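Local coordinates for response regulator receiver modulated diguanylate cyclase with PAS/PAC sensor (PDB 3CG0), which synthesises cyclic di-GMP as a diguanylate cyclase and is probably controlled through phosphorylation of its receiver domain, the part crystallised here, at the interface of chains A and B and the interface of chains C and B. Sequence-based numbering; all coordinates share one arbitrary frame. Chains: chain A/B/C, Response regulator receiver modulated diguanylate cyclase with PAS/PAC sensor.

Contact 1: the interface of chains A and B. Residues chain A 120, 124; chain B 108-109, 117, 120-121.
Helix 115-132 and strand 107-110, the last helix and last strand of the receiver fold, form this two-fold patch, with A:Met124 and A:Arg120 reaching from one helix to both elements of chain B. The symmetric pairing illustrates how receiver domains can associate through this face, although the structure alone does not prove the pair biological. A:Met124 is bent at chi2 (-71°), which turns its thioether across the end of B:Leu109. The sulfur SD lies 3.2 Å from the backbone carbonyl O of B:Tyr108, close to the line extending the CG-SD bond (about 165°), an arrangement suited to a sulfur-oxygen contact. The methyl CD2 of B:Leu109 meets the same SD at 3.9 Å from another direction, and the hydroxyl OG of B:Ser121 stands beside CG. That hydroxyl is itself fixed by a hydrogen bond to B:Thr117 O (3.0 Å). On the backbone side, water 1 joins the chains: B:Tyr108 N donates to it at 2.7 Å, and it also bonds B:Tyr108 O and A:Met124 O. B:Tyr108 holds the place of the conserved switch aromatic of receiver domains. One turn earlier in chain B's helix, the hydroxyl OG1 of B:Thr117 approaches A:Arg120 NE to 3.1 Å. It comes over a guanidinium face, 3.0 Å above the plane and towards the rim, so the NE N-H points roughly at right angles to the line to OG1, a poorly aligned hydrogen bond at best.

Contact 2: the interface of chains C and B. Residues chain C 96, 99-100; chain B 69, 71.
The guanidinium of C:Arg99 carries B:Val71 against one face, where CB sits 3.9 Å above the plane towards the rim, and meets the carboxylate of B:Asp69 at its edge. The carboxyl carbon CG of B:Asp69 lies in the guanidinium plane, but the two planes stand 87° apart, and OD1 and OD2 fall on opposite sides. The salt bridge is therefore not the flat, paired kind. OD2 is shared by NH1 of C:Arg99 at 3.1 Å and NH2 at 3.3 Å, both weak hydrogen bonds, so charge attraction may contribute more than straight bonding. Two torsions bring the groups together: the chain of C:Arg99 bends at chi3 (-60°) and comes round over B:Val71, while B:Asp69 places CG between its backbone N and carbonyl carbon (chi1 57°). B:Asp69 immediately precedes helix 70-80, whose N-terminal end would be expected to favour its negative charge. B:Val71, in the first turn of that helix, is wedged between the arginine's charged tip and the backbone of helix 94-101 of chain C. Its CG1 packs on the C:Ala100 CA at 3.8 Å and beside CB of C:Arg99 at 3.9 Å. The other methyl, CG2, faces the preceding turn of the partner helix, 3.9 Å from the carbonyl O of C:Thr96, and CG1 comes to 3.6 Å from the carbonyl O of C:Arg99.

Contact 3: the interface of chains C and B. Residues chain C 62, 71, 75, 87; chain B 96, 99-100, 103.
An apolar helix-to-core interface, apparently of exchanged type, joins the two chains here: helix 94-101 of chain B packs on helix 70-80 and strand 85-89 of chain C, a place that a receiver domain ordinarily fills with its own fourth helix. It would thus tie the two chains into an intertwined pair, in keeping with an alternate fold. B:Ala100 is the knob. Its CB stands to one face side of the C:Phe87 ring, out past the rim beside CE2 (3.7 Å), and also meets the end of C:Ile62, whose CD1 is 3.9 Å away from it. B:Val103, just beyond the helix, extends the contact with both methyls. With chi1 at -39°, its CG1 is turned to C:Ala75 CB at 3.8 Å, while CG2 comes to C:Phe87 CE2 at the same separation from the other side of the ring plane, the two side chains crossing obliquely. C:Val71, its CG1 anti to the backbone N (chi1 -179°), sets that branch against the backbone of helix 94-101, 3.6 Å from B:Arg99 O. A bend at chi3 folds the B:Arg99 chain back, and its guanidinium NH2 lies 3.8 Å from C:Val71 CB.

Contact 1: the interface of chains A and B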
# COMPACT_ATOMS: atom_id res chain seq x y z
N ARG A 120 9.28 -14.75 -15.90
CA ARG A 120 9.46 -13.65 -14.95
C ARG A 120 9.33 -12.27 -15.61
O ARG A 120 8.79 -11.34 -15.00
CB ARG A 120 10.80 -13.76 -14.20
CG ARG A 120 10.92 -14.97 -13.26
CD ARG A 120 9.63 -15.23 -12.48
NE ARG A 120 9.80 -16.14 -11.35
CZ ARG A 120 8.80 -16.58 -10.58
NH1 ARG A 120 9.04 -17.41 -9.57
NH2 ARG A 120 7.55 -16.19 -10.82
N MET A 124 6.54 -9.59 -14.47
CA MET A 124 7.00 -8.26 -14.08
C MET A 124 6.48 -7.14 -14.99
O MET A 124 6.18 -6.06 -14.51
CB MET A 124 8.53 -8.21 -14.02
CG MET A 124 9.19 -8.82 -12.79
SD MET A 124 8.94 -7.83 -11.29
CE MET A 124 7.60 -8.73 -10.49
N TYR B 108 8.85 -3.33 -10.60
CA TYR B 108 8.51 -3.34 -9.16
C TYR B 108 8.54 -4.77 -8.60
O TYR B 108 7.97 -5.68 -9.20
CB TYR B 108 7.11 -2.76 -8.94
CG TYR B 108 6.90 -1.37 -9.52
CD1 TYR B 108 7.13 -0.23 -8.75
CD2 TYR B 108 6.49 -1.19 -10.84
CE1 TYR B 108 6.97 1.04 -9.28
CE2 TYR B 108 6.32 0.09 -11.38
CZ TYR B 108 6.56 1.20 -10.59
OH TYR B 108 6.38 2.46 -11.11
N LEU B 109 9.16 -4.96 -7.45
CA LEU B 109 9.22 -6.27 -6.83
C LEU B 109 8.51 -6.18 -5.48
O LEU B 109 8.91 -5.41 -4.63
CB LEU B 109 10.68 -6.70 -6.63
CG LEU B 109 11.47 -7.28 -7.80
CD1 LEU B 109 12.96 -7.22 -7.50
CD2 LEU B 109 11.05 -8.71 -8.09
N THR B 117 13.30 -14.33 -9.26
CA THR B 117 12.72 -13.12 -9.82
C THR B 117 13.62 -11.91 -9.55
O THR B 117 13.73 -11.01 -10.38
CB THR B 117 11.34 -12.88 -9.21
OG1 THR B 117 10.66 -14.14 -9.12
CG2 THR B 117 10.51 -11.89 -10.04
N ARG B 120 16.73 -12.31 -11.92
CA ARG B 120 16.32 -12.10 -13.31
C ARG B 120 15.96 -10.66 -13.58
O ARG B 120 16.19 -10.17 -14.68
CB ARG B 120 15.12 -12.98 -13.69
CG ARG B 120 15.40 -14.45 -13.91
CD ARG B 120 16.52 -14.71 -14.90
NE ARG B 120 16.64 -16.14 -15.14
CZ ARG B 120 17.76 -16.76 -15.49
NH1 ARG B 120 17.75 -18.08 -15.68
NH2 ARG B 120 18.89 -16.09 -15.63
N SER B 121 15.36 -9.99 -12.59
CA SER B 121 15.07 -8.56 -12.70
C SER B 121 16.32 -7.71 -12.70
O SER B 121 16.45 -6.82 -13.55
CB SER B 121 14.12 -8.11 -11.60
OG SER B 121 12.83 -8.62 -11.92
O HOH W 1 7.23 -5.07 -11.90

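Contact 2: the interface of chains C and B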
# COMPACT_ATOMS: atom_id res chain seq x y z
N THR C 96 -5.34 -8.69 4.39
CA THR C 96 -4.69 -8.29 5.64
C THR C 96 -5.60 -7.37 6.46
O THR C 96 -5.59 -7.44 7.69
CB THR C 96 -3.28 -7.66 5.43
OG1 THR C 96 -3.25 -6.90 4.21
CG2 THR C 96 -2.23 -8.76 5.35
N ARG C 99 -8.39 -9.64 8.17
CA ARG C 99 -7.85 -10.20 9.40
C ARG C 99 -7.77 -9.13 10.49
O ARG C 99 -8.11 -9.42 11.64
CB ARG C 99 -6.46 -10.78 9.17
CG ARG C 99 -6.40 -12.02 8.29
CD ARG C 99 -5.15 -12.84 8.62
NE ARG C 99 -3.92 -12.08 8.39
CZ ARG C 99 -2.84 -12.15 9.17
NH1 ARG C 99 -1.77 -11.41 8.87
NH2 ARG C 99 -2.82 -12.92 10.25
N ALA C 100 -7.35 -7.92 10.11
CA ALA C 100 -7.13 -6.81 11.06
C ALA C 100 -8.41 -6.34 11.71
O ALA C 100 -8.39 -5.88 12.85
CB ALA C 100 -6.43 -5.64 10.37
N ASP B 69 3.05 -12.18 12.89
CA ASP B 69 2.88 -11.03 11.99
C ASP B 69 2.18 -9.85 12.67
O ASP B 69 1.91 -9.90 13.87
CB ASP B 69 2.20 -11.43 10.67
CG ASP B 69 0.84 -12.09 10.85
OD1 ASP B 69 0.68 -13.22 10.35
OD2 ASP B 69 -0.06 -11.49 11.46
N VAL B 71 -0.92 -8.42 12.50
CA VAL B 71 -2.28 -8.63 13.01
C VAL B 71 -2.29 -9.56 14.24
O VAL B 71 -2.96 -9.26 15.24
CB VAL B 71 -3.19 -9.14 11.86
CG1 VAL B 71 -4.61 -9.40 12.34
CG2 VAL B 71 -3.20 -8.12 10.71

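Contact 3: the interface of chains C and B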
# COMPACT_ATOMS: atom_id res chain seq x y z
N ILE C 62 9.79 1.86 -2.12
CA ILE C 62 8.95 2.99 -2.52
C ILE C 62 8.39 3.75 -1.30
O ILE C 62 7.88 4.87 -1.43
CB ILE C 62 7.82 2.50 -3.47
CG1 ILE C 62 7.41 3.63 -4.44
CG2 ILE C 62 6.65 1.90 -2.69
CD1 ILE C 62 6.50 3.20 -5.58
N VAL C 71 10.51 7.60 -4.09
CA VAL C 71 10.47 8.13 -5.46
C VAL C 71 11.51 9.23 -5.72
O VAL C 71 12.23 9.17 -6.73
CB VAL C 71 9.05 8.60 -5.83
CG1 VAL C 71 8.98 9.14 -7.26
CG2 VAL C 71 8.06 7.44 -5.68
N ALA C 75 14.74 8.99 -8.15
CA ALA C 75 14.98 10.04 -9.15
C ALA C 75 16.40 10.58 -9.07
O ALA C 75 17.05 10.76 -10.10
CB ALA C 75 13.98 11.14 -9.03
N PHE C 87 12.07 -0.70 -7.86
CA PHE C 87 11.38 -0.34 -6.63
C PHE C 87 10.98 -1.60 -5.85
O PHE C 87 10.48 -2.55 -6.43
CB PHE C 87 10.12 0.47 -6.92
CG PHE C 87 10.36 1.93 -7.24
CD1 PHE C 87 10.85 2.80 -6.27
CD2 PHE C 87 10.05 2.45 -8.49
CE1 PHE C 87 11.04 4.15 -6.53
CE2 PHE C 87 10.24 3.82 -8.76
CZ PHE C 87 10.73 4.67 -7.79
N THR B 96 1.18 7.71 -5.75
CA THR B 96 2.63 7.49 -5.59
C THR B 96 3.20 6.72 -6.78
O THR B 96 4.31 7.01 -7.21
CB THR B 96 3.04 6.81 -4.24
OG1 THR B 96 2.24 5.66 -4.00
CG2 THR B 96 2.92 7.78 -3.07
N ARG B 99 3.87 9.10 -9.62
CA ARG B 99 5.15 9.79 -9.49
C ARG B 99 6.29 8.84 -9.78
O ARG B 99 7.28 9.25 -10.39
CB ARG B 99 5.33 10.45 -8.12
CG ARG B 99 4.10 11.15 -7.56
CD ARG B 99 4.44 12.31 -6.62
NE ARG B 99 5.75 12.23 -5.97
CZ ARG B 99 6.00 11.58 -4.84
NH1 ARG B 99 5.04 10.91 -4.21
NH2 ARG B 99 7.24 11.58 -4.35
N ALA B 100 6.17 7.59 -9.34
CA ALA B 100 7.19 6.55 -9.59
C ALA B 100 7.39 6.31 -11.09
O ALA B 100 8.52 6.23 -11.56
CB ALA B 100 6.82 5.25 -8.90
N VAL B 103 10.09 8.35 -13.07
CA VAL B 103 11.51 8.02 -13.01
C VAL B 103 11.82 6.86 -13.97
O VAL B 103 12.98 6.57 -14.23
CB VAL B 103 12.03 7.78 -11.54
CG1 VAL B 103 11.39 8.77 -10.58
CG2 VAL B 103 11.81 6.36 -11.08

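Contacts 2 and 3 are related by the two-fold axis of the C-B pair: residues 71, 96, 99 and 100 recur with chains exchanged, their C-alpha centres about 27 Å apart. Each chain gives helix 94-101 and receives its partner's, the reciprocity expected of a segment swap. Contact 1 lies about 17 Å from contact 3 and 26 Å from contact 2, and uses the next elements of chain B, strand 107-110 and helix 115-132. Chain B therefore bridges both partners, its exchanged C-terminal part also pairing with chain A, which could link swapped pairs into the four-chain assembly.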